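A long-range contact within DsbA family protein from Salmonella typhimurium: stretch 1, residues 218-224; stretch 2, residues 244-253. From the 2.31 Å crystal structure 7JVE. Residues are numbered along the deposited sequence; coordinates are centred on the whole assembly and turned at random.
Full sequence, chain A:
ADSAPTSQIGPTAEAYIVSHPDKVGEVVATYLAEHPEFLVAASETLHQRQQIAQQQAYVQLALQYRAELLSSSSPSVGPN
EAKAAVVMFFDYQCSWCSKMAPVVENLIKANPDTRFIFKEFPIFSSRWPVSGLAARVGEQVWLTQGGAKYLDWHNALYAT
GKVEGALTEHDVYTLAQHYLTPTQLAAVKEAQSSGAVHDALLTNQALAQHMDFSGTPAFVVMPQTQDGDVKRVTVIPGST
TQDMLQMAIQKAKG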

# COMPACT_ATOMS: atom_id res chain seq x y z
N ALA A 218 12.29 -12.72 -10.45
CA ALA A 218 11.35 -13.24 -11.44
C ALA A 218 11.74 -14.66 -11.84
O ALA A 218 12.89 -15.09 -11.66
CB ALA A 218 11.28 -12.37 -12.70
N PHE A 219 10.75 -15.37 -12.38
CA PHE A 219 10.90 -16.68 -13.00
C PHE A 219 10.64 -16.55 -14.49
O PHE A 219 9.68 -15.87 -14.88
CB PHE A 219 9.91 -17.71 -12.44
CG PHE A 219 10.08 -18.01 -10.99
CD1 PHE A 219 9.39 -17.27 -10.03
CD2 PHE A 219 10.90 -19.03 -10.56
CE1 PHE A 219 9.53 -17.54 -8.69
CE2 PHE A 219 11.05 -19.31 -9.21
CZ PHE A 219 10.37 -18.56 -8.27
N VAL A 220 11.45 -17.23 -15.30
CA VAL A 220 11.14 -17.48 -16.70
C VAL A 220 11.03 -18.99 -16.90
O VAL A 220 11.98 -19.73 -16.63
CB VAL A 220 12.20 -16.91 -17.66
CG1 VAL A 220 11.65 -16.99 -19.10
CG2 VAL A 220 12.58 -15.50 -17.27
N VAL A 221 9.88 -19.42 -17.41
CA VAL A 221 9.60 -20.82 -17.68
C VAL A 221 9.38 -20.96 -19.18
O VAL A 221 8.51 -20.28 -19.75
CB VAL A 221 8.38 -21.30 -16.88
CG1 VAL A 221 8.25 -22.81 -16.97
CG2 VAL A 221 8.49 -20.81 -15.41
N MET A 222 10.15 -21.83 -19.82
CA MET A 222 10.19 -21.89 -21.27
C MET A 222 10.75 -23.23 -21.72
O MET A 222 11.54 -23.85 -20.99
CB MET A 222 11.04 -20.74 -21.82
CG MET A 222 12.50 -20.86 -21.45
SD MET A 222 13.48 -19.39 -21.84
CE MET A 222 12.90 -18.97 -23.49
N PRO A 223 10.35 -23.71 -22.89
CA PRO A 223 11.03 -24.86 -23.48
C PRO A 223 12.47 -24.50 -23.81
O PRO A 223 12.79 -23.36 -24.13
CB PRO A 223 10.23 -25.16 -24.76
CG PRO A 223 8.97 -24.35 -24.63
CD PRO A 223 9.34 -23.15 -23.80
N GLN A 224 13.34 -25.50 -23.74
CA GLN A 224 14.75 -25.24 -24.02
C GLN A 224 15.04 -25.23 -25.51
O GLN A 224 15.92 -24.48 -25.95
CB GLN A 224 15.61 -26.27 -23.30
CG GLN A 224 15.60 -26.17 -21.77
CD GLN A 224 16.93 -26.55 -21.17
OE1 GLN A 224 17.73 -25.69 -20.84
NE2 GLN A 224 17.20 -27.86 -21.08
N MET A 244 1.00 -22.09 -9.58
CA MET A 244 1.23 -21.23 -10.73
C MET A 244 2.52 -21.64 -11.46
O MET A 244 2.54 -21.73 -12.69
CB MET A 244 1.29 -19.77 -10.26
CG MET A 244 1.39 -18.77 -11.38
SD MET A 244 -0.24 -18.71 -12.21
CE MET A 244 -1.29 -18.17 -10.86
N LEU A 245 3.59 -21.91 -10.71
CA LEU A 245 4.82 -22.34 -11.35
C LEU A 245 4.64 -23.71 -12.00
O LEU A 245 5.19 -23.97 -13.08
CB LEU A 245 5.97 -22.35 -10.34
CG LEU A 245 6.60 -20.99 -10.07
CD1 LEU A 245 7.50 -21.06 -8.85
CD2 LEU A 245 7.36 -20.45 -11.29
N GLN A 246 3.87 -24.59 -11.37
CA GLN A 246 3.65 -25.91 -11.94
C GLN A 246 2.89 -25.82 -13.27
O GLN A 246 3.22 -26.53 -14.23
CB GLN A 246 2.89 -26.82 -10.96
CG GLN A 246 2.89 -28.31 -11.40
CD GLN A 246 4.32 -28.90 -11.48
OE1 GLN A 246 5.04 -28.94 -10.48
NE2 GLN A 246 4.72 -29.35 -12.66
N MET A 247 1.86 -24.97 -13.35
CA MET A 247 1.13 -24.83 -14.61
C MET A 247 2.05 -24.32 -15.72
O MET A 247 2.00 -24.82 -16.85
CB MET A 247 -0.10 -23.92 -14.45
CG MET A 247 -1.22 -24.47 -13.53
SD MET A 247 -2.78 -23.47 -13.43
CE MET A 247 -2.31 -21.99 -12.42
N ALA A 248 2.92 -23.37 -15.40
CA ALA A 248 3.88 -22.85 -16.36
C ALA A 248 4.84 -23.94 -16.83
O ALA A 248 5.21 -23.98 -18.01
CB ALA A 248 4.68 -21.69 -15.74
N ILE A 249 5.25 -24.83 -15.92
CA ILE A 249 6.10 -25.96 -16.30
C ILE A 249 5.37 -26.87 -17.29
O ILE A 249 5.92 -27.28 -18.31
CB ILE A 249 6.56 -26.73 -15.04
CG1 ILE A 249 7.61 -25.91 -14.27
CG2 ILE A 249 7.10 -28.11 -15.39
CD1 ILE A 249 7.88 -26.44 -12.87
N GLN A 250 4.11 -27.19 -17.00
CA GLN A 250 3.38 -28.09 -17.89
C GLN A 250 3.16 -27.45 -19.26
O GLN A 250 3.23 -28.12 -20.29
CB GLN A 250 2.05 -28.51 -17.25
CG GLN A 250 2.24 -29.26 -15.93
CD GLN A 250 3.10 -30.52 -16.10
OE1 GLN A 250 4.18 -30.65 -15.50
NE2 GLN A 250 2.62 -31.47 -16.90
N LYS A 251 2.91 -26.14 -19.28
CA LYS A 251 2.77 -25.42 -20.54
C LYS A 251 4.09 -25.43 -21.32
O LYS A 251 4.08 -25.51 -22.56
CB LYS A 251 2.30 -24.00 -20.24
CG LYS A 251 2.30 -23.00 -21.37
CD LYS A 251 1.60 -21.74 -20.87
CE LYS A 251 2.16 -20.47 -21.50
NZ LYS A 251 1.67 -19.24 -20.78
N ALA A 252 5.22 -25.36 -20.62
CA ALA A 252 6.52 -25.38 -21.28
C ALA A 252 6.90 -26.77 -21.76
O ALA A 252 7.72 -26.90 -22.67
CB ALA A 252 7.60 -24.83 -20.34
N LYS A 253 6.32 -27.82 -21.17
CA LYS A 253 6.55 -29.16 -21.68
C LYS A 253 5.61 -29.53 -22.82
O LYS A 253 6.02 -30.25 -23.74
CB LYS A 253 6.43 -30.19 -20.55
CG LYS A 253 7.60 -30.14 -19.60
CD LYS A 253 7.64 -31.34 -18.64
CE LYS A 253 6.44 -31.39 -17.74
NZ LYS A 253 6.87 -31.71 -16.34

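A strand, 218-223, lies along a helix, 244-253, with their N-to-C directions only 22° apart and their axes 7.0 Å from each other at closest approach. That is a short distance for a helix on a strand, and it goes with alanine at two of the three helix positions that point toward the strand. Val221 CA lies 6.2 Å from Ala248 CA, and farther along, Pro223 CA comes within 5.0 Å of Ala252 CA, so the two backbones draw nearer toward their C-terminal ends. No hydrogen bond crosses the contact. The helix backbone is bonded along its own ladder, as in Ala252 N to Ala248 O at 3.0 Å, and what joins the stretches is apolar packing over 332 Å² of buried surface.

Three residues carry most of that surface: Val221 on the strand, and Ala252 and Leu245 on the helix. The rule behind their placement is periodicity. On the strand, Phe219 and Val221 point toward the helix while Val220 between them points away; on the helix, Leu245, Ala248 and Ala252 point toward the strand, spaced by three and then four residues so that they fall on one side of the helix.

Val221 covers the most and touches four helix residues. Val221 CB sits 3.9 Å from Ala248 CB; the alanine ends at this methyl, and the valine lies close against the helix backbone. Accordingly, Val221 CG1 lies 3.4 Å from Ala248 O, a van der Waals contact with a carbonyl already engaged within the helix. The same methyl, Val221 CG1, also meets Ala252 CB at 4.0 Å and Ile249 CG1 at 4.2 Å, the latter although the CA-to-CB bond of Ile249 points away from the strand. The other methyl, Val221 CG2, reaches back to Leu245 CD2 at 4.3 Å.

Ala252 shows how much a single methyl can cover when the backbones are close. Ala252 CB packs 3.8 Å from Met222 C, so it rests on the strand's main chain as well as on side chains; the CA-to-CB bond of Met222 points away. Pro223 closes this end, with Pro223 CD 4.2 Å from Ala252 CB and Pro223 CG 3.5 Å from Ala252 O. The proline's CA-to-CB bond points sideways, yet its ring still adds apolar surface at the end of the contact.

Leu245 does the corresponding work at the other end, where a longer side chain spans the gap. With chi1 in m and chi2 in t, Leu245 CD2 is placed over one face of the Phe219 ring, 4.0 Å from the ring centroid and 22° off the normal, a CH-pi contact in which a methyl meets the pi cloud. The closest pair is Leu245 CD2 to Phe219 CG, at 3.7 Å. One methyl thus serves both inward-pointing strand residues, Phe219 and Val221.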